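Local coordinates for putative carboxynorspermidine decarboxylase protein (PDB 3MT1) that probably catalyses, with pyridoxal 5'-phosphate as cofactor, the decarboxylation of carboxynorspermidine and carboxyspermidine to norspermidine and spermidine, working as a homodimer, at residues Lys31-Lys37 with Met52-Ser58; Glu73-Val79 with Ala93-Asn99; Leu104-Ala108 with Arg151-Ile156; Asn157-His162 with Val191-Gly197; Phe170-Asp174 with Ala211-Leu216. All coordinates share one frame; numbering follows the deposited sequence.

Contact 1 (Lys31-Lys37 with Met52-Ser58); sequences KALLALK and MDGTTSS
Asp53 grips Lys31 and Ala32 where strands 31-35 and 54-57 begin to pair. These are the first two strands of the parallel beta/alpha barrel of class-II (fold type III) decarboxylases, joined through helix 45-49 in a beta-alpha-beta crossover. Followed outward, the Asp53 side chain has its CB 3.4 Å from Ala32 O. A chi1 of -64° sets CG beside the backbone N, anti to the carbonyl carbon, and 3.6 Å from Lys31 CG, the two side chains crossing nearly at a right angle. OD1 faces Lys31 NZ at 3.8 Å, a long salt bridge. OD2 takes the N-H of Ala32 at 3.1 Å on its anti side and also forms a salt bridge with Arg25 of helix 11-28. Asp53 N donates to Ala32 O (2.8 Å). With alanine in place of the aspartate, the Ala32 N-H would probably lose this acceptor and Arg25 its carboxylate partner. The ladder continues as Leu34 N binds Gly54 O, Thr56 N binds Leu34 O and Leu36 N binds Thr56 O. A CB on Gly54 would be tight against Leu33 CD2, and the backbone angles would also press it on Asp53 O. The selenomethionine Met52 bends its CE to 3.6 Å from Leu34 N.

Contact 2 (Glu73-Val79 with Ala93-Asn99); sequences ETHAYSV and ADKIIFN
Lys95 CB lies over one face of the His75 imidazole, 3.8 Å from its centroid and close to the ring normal, in a CH-pi contact. At the edge of that ring, NE2 donates to Glu73 OE2 at 2.8 Å, with the acceptor nearly in the ring plane. Val79 N lies over one face of the Tyr77 ring, toward its rim. At the edge, Tyr77 OH donates to Asn99 OD1, though their 2.4 Å separation is too short to be taken literally; Arg119 is the other partner of OH. Ile97 CG2 touches the ring at CD1 (3.7 Å). Glu73 OE2 is gripped twice, since Lys95 NZ forms a salt bridge to it from the side of the carboxylate plane opposite His75 NE2. The lysine runs alongside the imidazole and bends only at its last torsion (chi4 64°), which turns the ammonium toward Glu73; Tyr228 also bonds NZ. The backbones beneath form a parallel pair of the barrel, strands 73-77 and 95-98, connected through helix 83-92 as a beta-alpha-beta unit. Ala76 N donates to Lys95 O and Ile97 N to Ala76 O. Asp94 OD2 accepts from Thr74 N and meets Arg67 in a salt bridge. Past the paired strands, a water links Ser78 O to Asn99 N.

Contact 3 (Leu104-Ala108 with Arg151-Ile156); sequences LERFA and RVMDRI
Leu104 of helix 101-107 meets Val152 and Ile156 in a small apolar contact edged with charged side chains, at the periphery of the fold where this helix faces the loop leading into strand 158-160. The leucine carries the apolar half. With CG trans to the backbone N (chi1 161°), its CD2 meets Val152 CG2 tip to tip at 3.8 Å and comes within 3.7 Å of Ile156 CG2, whose side chain it crosses at about a right angle. The opposing loop is shaped by a type I beta turn from Val152 to Arg155, which sets Val152 and Arg155 both toward the end of the helix that packs outside barrel strand 95-98. Arg155, bent at chi3, lays one face of its guanidinium over Ala108 CB, while the edge of the same group, at NH1, lies 3.7 Å from Glu105 CG. Glu105 OE2 meets the edge of the Arg151 guanidinium, and its 3.8 Å separation from NH2 makes this a long salt bridge. Arg155 O is bound by Arg116 of barrel strand 115-119.

Contact 4 (Asn157-His162 with Val191-Gly197); sequences NGFMIH and VDWVSLG
Val191 sets its CB 3.2 Å from Asn157 O. Next, Asp192 N donates to Asn157 O at 2.9 Å. Trp193 follows with CG between its backbone N and carbonyl carbon (chi1 60°), a torsion that folds the indole over the neighbouring strand. Its six-membered ring covers Gly158 CA, 3.5 Å from the centroid, where a side chain would collide with CE2. Its NE1 donates to Asn157 OD1 at 2.6 Å, well above the amide plane and clearly bent (131° at the hydrogen). A leucine in its place would probably leave Asn157 OD1 without the indole N-H and Gly158 without its flat cover. Trp193 O accepts the N-H of Phe159, Ser195 N donates to Phe159 O, and Ser195 O accepts the N-H of Ile161. Ser195 OG accepts from Gly197 N in an ST turn and also bonds Glu230. Gly197, at positive phi, brings its CA to the edge of the His162 ring, 3.3 Å from ND1, which is bound by Gly198 N. A sulfate, probably from the crystallisation liquor, lies about 4 Å from the His162 side chain and may mark a pocket. Strands 158-160 and 193-195, with helix 170-190 between them, form a beta-alpha-beta unit ending at the barrel mouth, where fold type III enzymes hold their cofactor.

Contact 5 (Phe170-Asp174 with Ala211-Leu216); sequences FGLFD and AFSARL
Phe170 is the bump that fills the hollow formed by Ala211, Phe212 and Arg215 on the neighbouring helix. Its CE1 comes to 3.5 Å from Phe212 CA, its face receives Ala211 CB, and Arg215 CB meets the ring edge at CZ (4.0 Å). One helical turn on, Phe173 repeats the thrust: chi1 168° swings its ring out from the helix, up against Phe212 and, at CZ, Leu216. There the edge of Phe212 points at the face of Phe173 in an offset edge-to-face pair, with centroids 5.3 Å apart and planes at 61°, while Phe173 CZ lies 4.2 Å from Leu216 CD2. Over this aromatic filling Arg215 NE donates to Asp174 OD1 at 2.8 Å, a salt bridge lying in the guanidinium plane. Arg215 NH2 also reaches Glu181 of the same helix as Asp174. The bulky rings separate segments that run nearly parallel, their axes 11.0 Å apart. Helices 170-190 and 209-223 thus stand side by side outside the barrel, and helix 11-28 covers Phe212 and Leu216 through Val24.

From the N terminus, contact 1 closes the loop through helix 45-49, and contact 2 then closes the one through helix 83-92. Their strands 54-57 and 73-77 are neighbours, with Ser57 O meeting Tyr77 N at 2.8 Å. Contact 3 follows in series: helix 101-107 continues directly from strand 95-98, and its return to 151-156 spans strand 115-119. Contact 4 next joins strands 158-160 and 193-195; Met153 packs on Phe159, joining contact 3 to it. Within the barrel its residues meet contact 2, Lys95 lying on Trp193 and Tyr77 on Met160. Contacts 4 and 5 alternate along the chain and therefore cross, tying two outer helices to the strands, with Leu196 touching Leu216.

Contact 1 (Lys31-Lys37 with Met52-Ser58)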
# COMPACT_ATOMS: atom_id res chain seq x y z
N LYS B 31 -1.90 25.95 19.36
CA LYS B 31 -0.67 25.46 18.73
C LYS B 31 -1.04 24.42 17.67
O LYS B 31 -2.05 23.79 17.78
CB LYS B 31 0.29 24.90 19.79
CG LYS B 31 1.04 26.01 20.57
CD LYS B 31 1.88 25.44 21.70
CE LYS B 31 2.36 26.55 22.62
NZ LYS B 31 3.62 27.15 22.08
N ALA B 32 -0.22 24.29 16.64
CA ALA B 32 -0.48 23.38 15.53
C ALA B 32 0.67 22.42 15.37
O ALA B 32 1.85 22.85 15.33
CB ALA B 32 -0.67 24.16 14.22
N LEU B 33 0.33 21.13 15.25
CA LEU B 33 1.30 20.07 15.05
C LEU B 33 1.02 19.34 13.74
O LEU B 33 -0.12 19.00 13.44
CB LEU B 33 1.27 19.10 16.22
CG LEU B 33 1.21 19.65 17.64
CD1 LEU B 33 0.92 18.55 18.66
CD2 LEU B 33 2.50 20.34 17.98
N LEU B 34 2.06 19.10 12.95
CA LEU B 34 1.89 18.35 11.71
C LEU B 34 1.56 16.90 12.06
O LEU B 34 2.29 16.29 12.82
CB LEU B 34 3.18 18.39 10.88
CG LEU B 34 3.29 17.56 9.59
CD1 LEU B 34 2.16 17.93 8.59
CD2 LEU B 34 4.66 17.72 8.94
N ALA B 35 0.48 16.35 11.54
CA ALA B 35 0.21 14.89 11.74
C ALA B 35 1.04 14.04 10.79
O ALA B 35 0.78 14.04 9.58
CB ALA B 35 -1.27 14.56 11.61
N LEU B 36 2.06 13.36 11.33
CA LEU B 36 3.00 12.61 10.49
C LEU B 36 2.35 11.42 9.74
O LEU B 36 2.87 11.01 8.72
CB LEU B 36 4.23 12.21 11.26
CG LEU B 36 5.12 13.35 11.79
CD1 LEU B 36 6.44 12.82 12.37
CD2 LEU B 36 5.45 14.34 10.68
N LYS B 37 1.20 10.92 10.19
CA LYS B 37 0.51 9.86 9.45
C LYS B 37 0.06 10.30 8.05
O LYS B 37 -0.02 9.49 7.12
CB LYS B 37 -0.63 9.22 10.25
CG LYS B 37 -1.83 10.09 10.46
CD LYS B 37 -2.91 9.45 11.37
CE LYS B 37 -3.96 10.52 11.72
NZ LYS B 37 -4.93 10.07 12.80
N MSE B 52 4.96 26.28 12.44
CA MSE B 52 4.25 25.32 13.26
C MSE B 52 4.91 25.06 14.60
O MSE B 52 5.97 25.64 14.90
CB MSE B 52 4.04 24.02 12.50
CG MSE B 52 3.28 24.25 11.19
SE MSE B 52 2.90 22.56 10.28
CE MSE B 52 1.27 22.13 11.14
N ASP B 53 4.30 24.22 15.42
CA ASP B 53 4.75 24.05 16.81
C ASP B 53 5.32 22.66 17.12
O ASP B 53 5.72 22.41 18.26
CB ASP B 53 3.62 24.39 17.80
CG ASP B 53 3.20 25.85 17.72
OD1 ASP B 53 3.91 26.70 18.33
OD2 ASP B 53 2.17 26.16 17.06
N GLY B 54 5.35 21.77 16.12
CA GLY B 54 5.72 20.39 16.32
C GLY B 54 4.97 19.37 15.46
O GLY B 54 4.36 19.70 14.43
N THR B 55 4.98 18.13 15.90
CA THR B 55 4.45 17.02 15.13
C THR B 55 3.67 16.18 16.10
O THR B 55 3.91 16.24 17.28
CB THR B 55 5.63 16.09 14.57
OG1 THR B 55 6.40 15.53 15.66
CG2 THR B 55 6.57 16.90 13.65
N THR B 56 2.73 15.41 15.60
CA THR B 56 2.10 14.38 16.41
C THR B 56 2.26 13.03 15.66
O THR B 56 2.32 13.01 14.47
CB THR B 56 0.64 14.72 16.74
OG1 THR B 56 0.14 13.79 17.70
CG2 THR B 56 -0.28 14.67 15.47
N SER B 57 2.33 11.94 16.39
CA SER B 57 2.73 10.65 15.84
C SER B 57 1.86 9.53 16.32
O SER B 57 1.32 9.61 17.40
CB SER B 57 4.11 10.30 16.38
OG SER B 57 5.09 11.10 15.77
N SER B 58 1.82 8.43 15.58
CA SER B 58 1.13 7.26 16.08
C SER B 58 1.96 6.00 16.13
O SER B 58 1.40 4.93 16.17
CB SER B 58 -0.15 7.02 15.29
OG SER B 58 0.07 7.24 13.91

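Contact 2 (Glu73-Val79 with Ala93-Asn99)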
# COMPACT_ATOMS: atom_id res chain seq x y z
N GLU B 73 7.89 20.78 19.67
CA GLU B 73 7.09 19.87 20.49
C GLU B 73 6.74 18.58 19.73
O GLU B 73 6.25 18.62 18.58
CB GLU B 73 5.79 20.57 20.94
CG GLU B 73 5.64 20.60 22.47
CD GLU B 73 4.30 21.14 22.95
OE1 GLU B 73 4.16 22.39 22.99
OE2 GLU B 73 3.44 20.29 23.31
N THR B 74 6.96 17.43 20.36
CA THR B 74 6.55 16.16 19.77
C THR B 74 5.53 15.45 20.65
O THR B 74 5.74 15.28 21.85
CB THR B 74 7.77 15.19 19.45
OG1 THR B 74 8.03 14.35 20.58
CG2 THR B 74 9.03 15.95 19.08
N HIS B 75 4.42 15.05 20.04
CA HIS B 75 3.33 14.34 20.74
C HIS B 75 3.28 12.93 20.23
O HIS B 75 3.40 12.69 19.02
CB HIS B 75 1.97 14.99 20.49
CG HIS B 75 1.77 16.27 21.24
ND1 HIS B 75 0.51 16.74 21.58
CD2 HIS B 75 2.66 17.17 21.74
CE1 HIS B 75 0.64 17.89 22.23
NE2 HIS B 75 1.94 18.16 22.34
N ALA B 76 3.13 11.99 21.15
CA ALA B 76 3.01 10.60 20.79
C ALA B 76 1.62 10.08 21.08
O ALA B 76 1.06 10.37 22.13
CB ALA B 76 4.08 9.76 21.52
N TYR B 77 1.05 9.34 20.14
CA TYR B 77 -0.21 8.65 20.36
C TYR B 77 -0.09 7.24 19.83
O TYR B 77 0.68 6.97 18.90
CB TYR B 77 -1.35 9.35 19.64
CG TYR B 77 -2.65 8.57 19.68
CD1 TYR B 77 -3.34 8.38 20.88
CD2 TYR B 77 -3.19 8.01 18.51
CE1 TYR B 77 -4.53 7.66 20.93
CE2 TYR B 77 -4.37 7.28 18.54
CZ TYR B 77 -5.04 7.11 19.76
OH TYR B 77 -6.24 6.39 19.78
N SER B 78 -0.83 6.32 20.43
CA SER B 78 -0.95 4.99 19.87
C SER B 78 -2.22 4.38 20.34
O SER B 78 -2.71 4.73 21.41
CB SER B 78 0.23 4.08 20.25
OG SER B 78 0.03 2.76 19.72
N VAL B 79 -2.76 3.47 19.54
CA VAL B 79 -3.89 2.65 19.93
C VAL B 79 -3.42 1.64 20.97
O VAL B 79 -4.10 1.42 21.96
CB VAL B 79 -4.51 1.98 18.70
CG1 VAL B 79 -5.58 1.06 19.09
CG2 VAL B 79 -5.11 3.03 17.80
N ALA B 93 9.23 11.94 23.17
CA ALA B 93 7.99 12.72 23.25
C ALA B 93 8.00 13.75 24.38
O ALA B 93 8.60 13.51 25.42
CB ALA B 93 6.79 11.78 23.40
N ASP B 94 7.32 14.87 24.18
CA ASP B 94 7.03 15.83 25.25
C ASP B 94 5.68 15.56 25.88
O ASP B 94 5.46 15.81 27.06
CB ASP B 94 7.03 17.23 24.68
CG ASP B 94 8.41 17.64 24.23
OD1 ASP B 94 9.34 17.52 25.04
OD2 ASP B 94 8.56 18.06 23.06
N LYS B 95 4.76 15.05 25.09
CA LYS B 95 3.49 14.63 25.57
C LYS B 95 3.26 13.24 25.02
O LYS B 95 3.76 12.88 23.92
CB LYS B 95 2.41 15.63 25.15
CG LYS B 95 2.57 16.95 25.90
CD LYS B 95 1.42 17.91 25.70
CE LYS B 95 1.63 19.28 26.35
NZ LYS B 95 2.79 19.99 25.71
N ILE B 96 2.54 12.43 25.80
CA ILE B 96 2.18 11.08 25.39
C ILE B 96 0.71 10.93 25.67
O ILE B 96 0.21 11.45 26.66
CB ILE B 96 3.03 9.99 26.11
CG1 ILE B 96 2.81 8.62 25.44
CG2 ILE B 96 2.72 9.94 27.58
CD1 ILE B 96 3.76 7.54 25.93
N ILE B 97 0.00 10.27 24.76
CA ILE B 97 -1.42 10.09 24.88
C ILE B 97 -1.78 8.63 24.78
O ILE B 97 -1.21 7.87 23.97
CB ILE B 97 -2.15 10.90 23.82
CG1 ILE B 97 -1.90 12.38 24.11
CG2 ILE B 97 -3.66 10.57 23.80
CD1 ILE B 97 -1.45 13.15 22.91
N PHE B 98 -2.69 8.23 25.66
CA PHE B 98 -3.11 6.84 25.74
C PHE B 98 -4.53 6.75 25.34
O PHE B 98 -5.32 7.66 25.59
CB PHE B 98 -2.93 6.27 27.12
CG PHE B 98 -1.55 6.44 27.67
CD1 PHE B 98 -0.55 5.53 27.36
CD2 PHE B 98 -1.24 7.54 28.49
CE1 PHE B 98 0.73 5.70 27.86
CE2 PHE B 98 0.02 7.71 28.99
CZ PHE B 98 1.02 6.78 28.67
N ASN B 99 -4.83 5.61 24.71
CA ASN B 99 -6.13 5.33 24.13
C ASN B 99 -7.19 4.96 25.16
O ASN B 99 -8.38 5.12 24.93
CB ASN B 99 -5.99 4.20 23.10
CG ASN B 99 -7.17 4.12 22.16
OD1 ASN B 99 -7.41 5.05 21.38
ND2 ASN B 99 -7.92 3.02 22.22
O HOH W 1 -2.38 4.06 24.06

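Contact 3 (Leu104-Ala108 with Arg151-Ile156)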
# COMPACT_ATOMS: atom_id res chain seq x y z
N LEU B 104 -3.07 3.63 30.10
CA LEU B 104 -2.49 4.63 30.98
C LEU B 104 -1.99 4.02 32.28
O LEU B 104 -0.87 4.29 32.70
CB LEU B 104 -3.49 5.76 31.24
CG LEU B 104 -3.30 6.66 32.44
CD1 LEU B 104 -2.14 7.57 32.23
CD2 LEU B 104 -4.60 7.43 32.63
N GLU B 105 -2.82 3.18 32.90
CA GLU B 105 -2.43 2.47 34.11
C GLU B 105 -1.19 1.65 33.83
O GLU B 105 -0.26 1.63 34.62
CB GLU B 105 -3.56 1.58 34.59
CG GLU B 105 -4.61 2.30 35.43
CD GLU B 105 -5.80 1.39 35.78
OE1 GLU B 105 -6.11 0.48 34.96
OE2 GLU B 105 -6.43 1.58 36.86
N ARG B 106 -1.16 1.03 32.66
CA ARG B 106 -0.06 0.14 32.31
C ARG B 106 1.26 0.88 32.16
O ARG B 106 2.31 0.35 32.52
CB ARG B 106 -0.37 -0.60 31.04
CG ARG B 106 0.31 -1.93 31.00
CD ARG B 106 -0.40 -2.86 30.07
NE ARG B 106 0.32 -2.95 28.80
CZ ARG B 106 -0.19 -3.45 27.68
NH1 ARG B 106 -1.44 -3.89 27.67
NH2 ARG B 106 0.54 -3.49 26.57
N PHE B 107 1.21 2.09 31.64
CA PHE B 107 2.42 2.77 31.21
C PHE B 107 2.73 4.02 32.00
O PHE B 107 3.80 4.58 31.85
CB PHE B 107 2.36 3.04 29.71
CG PHE B 107 2.38 1.80 28.88
CD1 PHE B 107 3.40 0.86 29.03
CD2 PHE B 107 1.38 1.55 27.95
CE1 PHE B 107 3.42 -0.30 28.26
CE2 PHE B 107 1.38 0.39 27.18
CZ PHE B 107 2.40 -0.54 27.34
N ALA B 108 1.79 4.43 32.84
CA ALA B 108 1.98 5.55 33.78
C ALA B 108 3.41 5.69 34.28
O ALA B 108 4.04 6.74 34.06
CB ALA B 108 1.05 5.41 34.95
N ARG B 151 -11.54 8.58 38.16
CA ARG B 151 -10.72 7.79 39.08
C ARG B 151 -9.22 7.88 38.75
O ARG B 151 -8.36 7.50 39.55
CB ARG B 151 -11.20 6.33 39.13
CG ARG B 151 -11.05 5.73 40.52
CD ARG B 151 -11.23 4.24 40.52
NE ARG B 151 -10.07 3.56 41.12
CZ ARG B 151 -9.13 2.93 40.42
NH1 ARG B 151 -8.11 2.34 41.03
NH2 ARG B 151 -9.20 2.88 39.09
N VAL B 152 -8.92 8.43 37.58
CA VAL B 152 -7.55 8.41 37.12
C VAL B 152 -7.00 9.83 36.78
O VAL B 152 -5.93 9.97 36.19
CB VAL B 152 -7.42 7.35 36.01
CG1 VAL B 152 -7.78 7.93 34.65
CG2 VAL B 152 -6.05 6.74 36.04
N MSE B 153 -7.71 10.85 37.25
CA MSE B 153 -7.37 12.26 37.03
C MSE B 153 -6.08 12.73 37.71
O MSE B 153 -5.50 13.72 37.30
CB MSE B 153 -8.54 13.14 37.47
CG MSE B 153 -9.74 13.05 36.55
SE MSE B 153 -9.51 14.04 34.87
CE MSE B 153 -9.90 15.81 35.52
N ASP B 154 -5.63 12.03 38.74
CA ASP B 154 -4.39 12.40 39.42
C ASP B 154 -3.15 11.96 38.62
O ASP B 154 -2.02 12.14 39.06
CB ASP B 154 -4.35 11.80 40.85
N ARG B 155 -3.36 11.37 37.44
CA ARG B 155 -2.27 10.80 36.67
C ARG B 155 -2.16 11.42 35.28
O ARG B 155 -1.17 11.21 34.58
CB ARG B 155 -2.43 9.29 36.55
CG ARG B 155 -2.93 8.61 37.81
CD ARG B 155 -2.92 7.11 37.66
NE ARG B 155 -1.59 6.56 37.86
CZ ARG B 155 -1.27 5.27 37.72
NH1 ARG B 155 -2.19 4.37 37.35
NH2 ARG B 155 -0.02 4.88 37.93
N ILE B 156 -3.18 12.17 34.86
CA ILE B 156 -3.10 12.87 33.58
C ILE B 156 -3.11 14.38 33.78
O ILE B 156 -3.03 14.86 34.88
CB ILE B 156 -4.20 12.45 32.59
CG1 ILE B 156 -5.57 12.62 33.24
CG2 ILE B 156 -3.92 11.03 32.06
CD1 ILE B 156 -6.66 11.66 32.73

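Contact 4 (Asn157-His162 with Val191-Gly197)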
# COMPACT_ATOMS: atom_id res chain seq x y z
N ASN B 157 -3.26 15.11 32.68
CA ASN B 157 -2.91 16.50 32.60
C ASN B 157 -3.59 17.12 31.34
O ASN B 157 -3.65 18.34 31.17
CB ASN B 157 -1.39 16.53 32.49
CG ASN B 157 -0.83 17.85 32.13
OD1 ASN B 157 -0.16 17.97 31.13
ND2 ASN B 157 -1.03 18.85 32.97
N GLY B 158 -4.11 16.23 30.48
CA GLY B 158 -4.58 16.62 29.17
C GLY B 158 -5.51 15.61 28.53
O GLY B 158 -5.53 14.43 28.90
N PHE B 159 -6.29 16.08 27.57
CA PHE B 159 -7.13 15.19 26.79
C PHE B 159 -6.87 15.36 25.32
O PHE B 159 -6.48 16.44 24.86
CB PHE B 159 -8.61 15.48 27.03
CG PHE B 159 -9.06 15.24 28.44
CD1 PHE B 159 -8.82 14.02 29.07
CD2 PHE B 159 -9.75 16.21 29.12
CE1 PHE B 159 -9.24 13.80 30.36
CE2 PHE B 159 -10.19 15.99 30.42
CZ PHE B 159 -9.94 14.79 31.05
N MSE B 160 -7.08 14.28 24.59
CA MSE B 160 -7.10 14.31 23.15
C MSE B 160 -8.51 13.98 22.70
O MSE B 160 -9.14 13.09 23.27
CB MSE B 160 -6.10 13.32 22.57
CG MSE B 160 -6.02 13.42 21.07
SE MSE B 160 -5.84 11.68 20.21
CE MSE B 160 -3.92 11.67 20.09
N ILE B 161 -9.01 14.72 21.71
CA ILE B 161 -10.32 14.47 21.10
C ILE B 161 -10.19 14.71 19.61
O ILE B 161 -9.82 15.79 19.19
CB ILE B 161 -11.42 15.44 21.64
CG1 ILE B 161 -11.90 15.02 23.03
CG2 ILE B 161 -12.62 15.49 20.72
CD1 ILE B 161 -11.12 15.69 24.15
N HIS B 162 -10.47 13.70 18.81
CA HIS B 162 -10.33 13.83 17.37
C HIS B 162 -11.56 13.21 16.73
O HIS B 162 -11.64 11.99 16.49
CB HIS B 162 -9.00 13.20 16.91
CG HIS B 162 -8.82 13.17 15.42
ND1 HIS B 162 -8.20 14.18 14.72
CD2 HIS B 162 -9.15 12.23 14.50
CE1 HIS B 162 -8.17 13.88 13.43
NE2 HIS B 162 -8.74 12.70 13.27
N VAL B 191 -8.00 20.07 33.61
CA VAL B 191 -6.69 19.73 33.06
C VAL B 191 -6.08 20.98 32.46
O VAL B 191 -6.72 22.03 32.46
CB VAL B 191 -6.75 18.62 31.99
CG1 VAL B 191 -7.26 17.34 32.60
CG2 VAL B 191 -7.61 19.02 30.82
N ASP B 192 -4.86 20.89 31.95
CA ASP B 192 -4.28 22.10 31.43
C ASP B 192 -3.93 22.11 29.95
O ASP B 192 -3.41 23.10 29.47
CB ASP B 192 -3.18 22.64 32.35
CG ASP B 192 -2.06 21.69 32.51
OD1 ASP B 192 -1.80 21.00 31.51
OD2 ASP B 192 -1.46 21.61 33.61
N TRP B 193 -4.27 21.05 29.22
CA TRP B 193 -4.20 21.10 27.75
C TRP B 193 -5.14 20.14 27.06
O TRP B 193 -5.48 19.09 27.60
CB TRP B 193 -2.77 20.89 27.22
CG TRP B 193 -2.17 19.58 27.60
CD1 TRP B 193 -1.38 19.34 28.67
CD2 TRP B 193 -2.31 18.31 26.92
NE1 TRP B 193 -0.99 18.01 28.70
CE2 TRP B 193 -1.56 17.36 27.64
CE3 TRP B 193 -3.00 17.89 25.77
CZ2 TRP B 193 -1.48 16.02 27.28
CZ3 TRP B 193 -2.92 16.54 25.40
CH2 TRP B 193 -2.15 15.62 26.16
N VAL B 194 -5.54 20.51 25.85
CA VAL B 194 -6.47 19.73 25.02
C VAL B 194 -6.01 19.74 23.58
O VAL B 194 -5.61 20.79 23.06
CB VAL B 194 -7.89 20.33 25.03
CG1 VAL B 194 -8.80 19.54 24.09
CG2 VAL B 194 -8.48 20.28 26.42
N SER B 195 -6.07 18.59 22.94
CA SER B 195 -5.79 18.52 21.53
C SER B 195 -7.08 18.24 20.81
O SER B 195 -7.77 17.22 21.08
CB SER B 195 -4.80 17.41 21.22
OG SER B 195 -5.14 16.84 19.95
N LEU B 196 -7.42 19.12 19.88
CA LEU B 196 -8.65 18.96 19.16
C LEU B 196 -8.51 18.13 17.89
O LEU B 196 -9.46 18.03 17.14
CB LEU B 196 -9.29 20.31 18.86
CG LEU B 196 -9.77 21.03 20.11
CD1 LEU B 196 -10.19 22.47 19.76
CD2 LEU B 196 -10.87 20.22 20.79
N GLY B 197 -7.34 17.54 17.67
CA GLY B 197 -7.10 16.71 16.48
C GLY B 197 -7.06 17.42 15.13
O GLY B 197 -6.79 18.62 15.05

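Contact 5 (Phe170-Asp174 with Ala211-Leu216)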
# COMPACT_ATOMS: atom_id res chain seq x y z
N PHE B 170 -17.18 25.63 8.90
CA PHE B 170 -16.92 26.13 10.24
C PHE B 170 -18.10 25.88 11.15
O PHE B 170 -17.92 25.47 12.31
CB PHE B 170 -16.62 27.61 10.23
CG PHE B 170 -16.66 28.23 11.59
CD1 PHE B 170 -15.69 27.89 12.54
CD2 PHE B 170 -17.65 29.14 11.91
CE1 PHE B 170 -15.72 28.44 13.81
CE2 PHE B 170 -17.69 29.72 13.19
CZ PHE B 170 -16.72 29.37 14.14
N GLY B 171 -19.31 26.13 10.63
CA GLY B 171 -20.54 25.89 11.34
C GLY B 171 -20.58 24.50 11.97
O GLY B 171 -20.98 24.36 13.14
N LEU B 172 -20.16 23.48 11.20
CA LEU B 172 -20.20 22.09 11.66
C LEU B 172 -19.18 21.83 12.74
O LEU B 172 -19.50 21.19 13.75
CB LEU B 172 -20.00 21.08 10.53
CG LEU B 172 -19.76 19.63 11.00
CD1 LEU B 172 -20.99 19.01 11.66
CD2 LEU B 172 -19.27 18.75 9.85
N PHE B 173 -17.95 22.32 12.53
CA PHE B 173 -16.93 22.30 13.59
C PHE B 173 -17.47 22.99 14.85
O PHE B 173 -17.35 22.47 15.97
CB PHE B 173 -15.62 22.97 13.16
CG PHE B 173 -14.68 23.22 14.30
CD1 PHE B 173 -13.99 22.17 14.91
CD2 PHE B 173 -14.52 24.51 14.83
CE1 PHE B 173 -13.15 22.40 15.99
CE2 PHE B 173 -13.66 24.74 15.92
CZ PHE B 173 -12.98 23.69 16.50
N ASP B 174 -18.10 24.16 14.67
CA ASP B 174 -18.63 24.87 15.83
C ASP B 174 -19.58 24.02 16.69
O ASP B 174 -19.47 24.04 17.93
CB ASP B 174 -19.32 26.17 15.47
CG ASP B 174 -19.88 26.86 16.70
OD1 ASP B 174 -19.11 26.96 17.71
OD2 ASP B 174 -21.08 27.25 16.69
N ALA B 211 -13.21 34.06 12.49
CA ALA B 211 -14.27 33.47 13.29
C ALA B 211 -13.75 32.21 14.02
O ALA B 211 -13.90 32.07 15.23
CB ALA B 211 -15.46 33.14 12.38
N PHE B 212 -13.13 31.30 13.29
CA PHE B 212 -12.58 30.05 13.84
C PHE B 212 -11.50 30.25 14.94
O PHE B 212 -11.51 29.53 15.93
CB PHE B 212 -12.05 29.22 12.68
CG PHE B 212 -11.21 28.06 13.08
CD1 PHE B 212 -11.79 26.88 13.52
CD2 PHE B 212 -9.82 28.12 12.94
CE1 PHE B 212 -11.01 25.78 13.85
CE2 PHE B 212 -9.03 27.03 13.28
CZ PHE B 212 -9.63 25.85 13.73
N SER B 213 -10.60 31.21 14.72
CA SER B 213 -9.64 31.67 15.73
C SER B 213 -10.31 32.19 16.98
O SER B 213 -9.87 31.92 18.10
CB SER B 213 -8.76 32.79 15.18
OG SER B 213 -7.85 32.29 14.21
N ALA B 214 -11.39 32.95 16.78
CA ALA B 214 -12.14 33.57 17.88
C ALA B 214 -12.86 32.50 18.69
O ALA B 214 -12.99 32.60 19.90
CB ALA B 214 -13.12 34.56 17.33
N ARG B 215 -13.33 31.47 18.01
CA ARG B 215 -14.00 30.37 18.67
C ARG B 215 -12.98 29.53 19.47
O ARG B 215 -13.30 29.01 20.54
CB ARG B 215 -14.77 29.51 17.65
CG ARG B 215 -15.46 28.31 18.23
CD ARG B 215 -16.63 28.71 19.14
NE ARG B 215 -17.30 27.56 19.79
CZ ARG B 215 -17.04 27.15 21.03
NH1 ARG B 215 -16.13 27.76 21.77
NH2 ARG B 215 -17.69 26.11 21.53
N LEU B 216 -11.75 29.41 18.93
CA LEU B 216 -10.65 28.75 19.61
C LEU B 216 -10.29 29.52 20.88
O LEU B 216 -10.16 28.92 21.96
CB LEU B 216 -9.44 28.58 18.66
CG LEU B 216 -9.55 27.57 17.48
CD1 LEU B 216 -8.32 27.51 16.61
CD2 LEU B 216 -9.88 26.19 17.96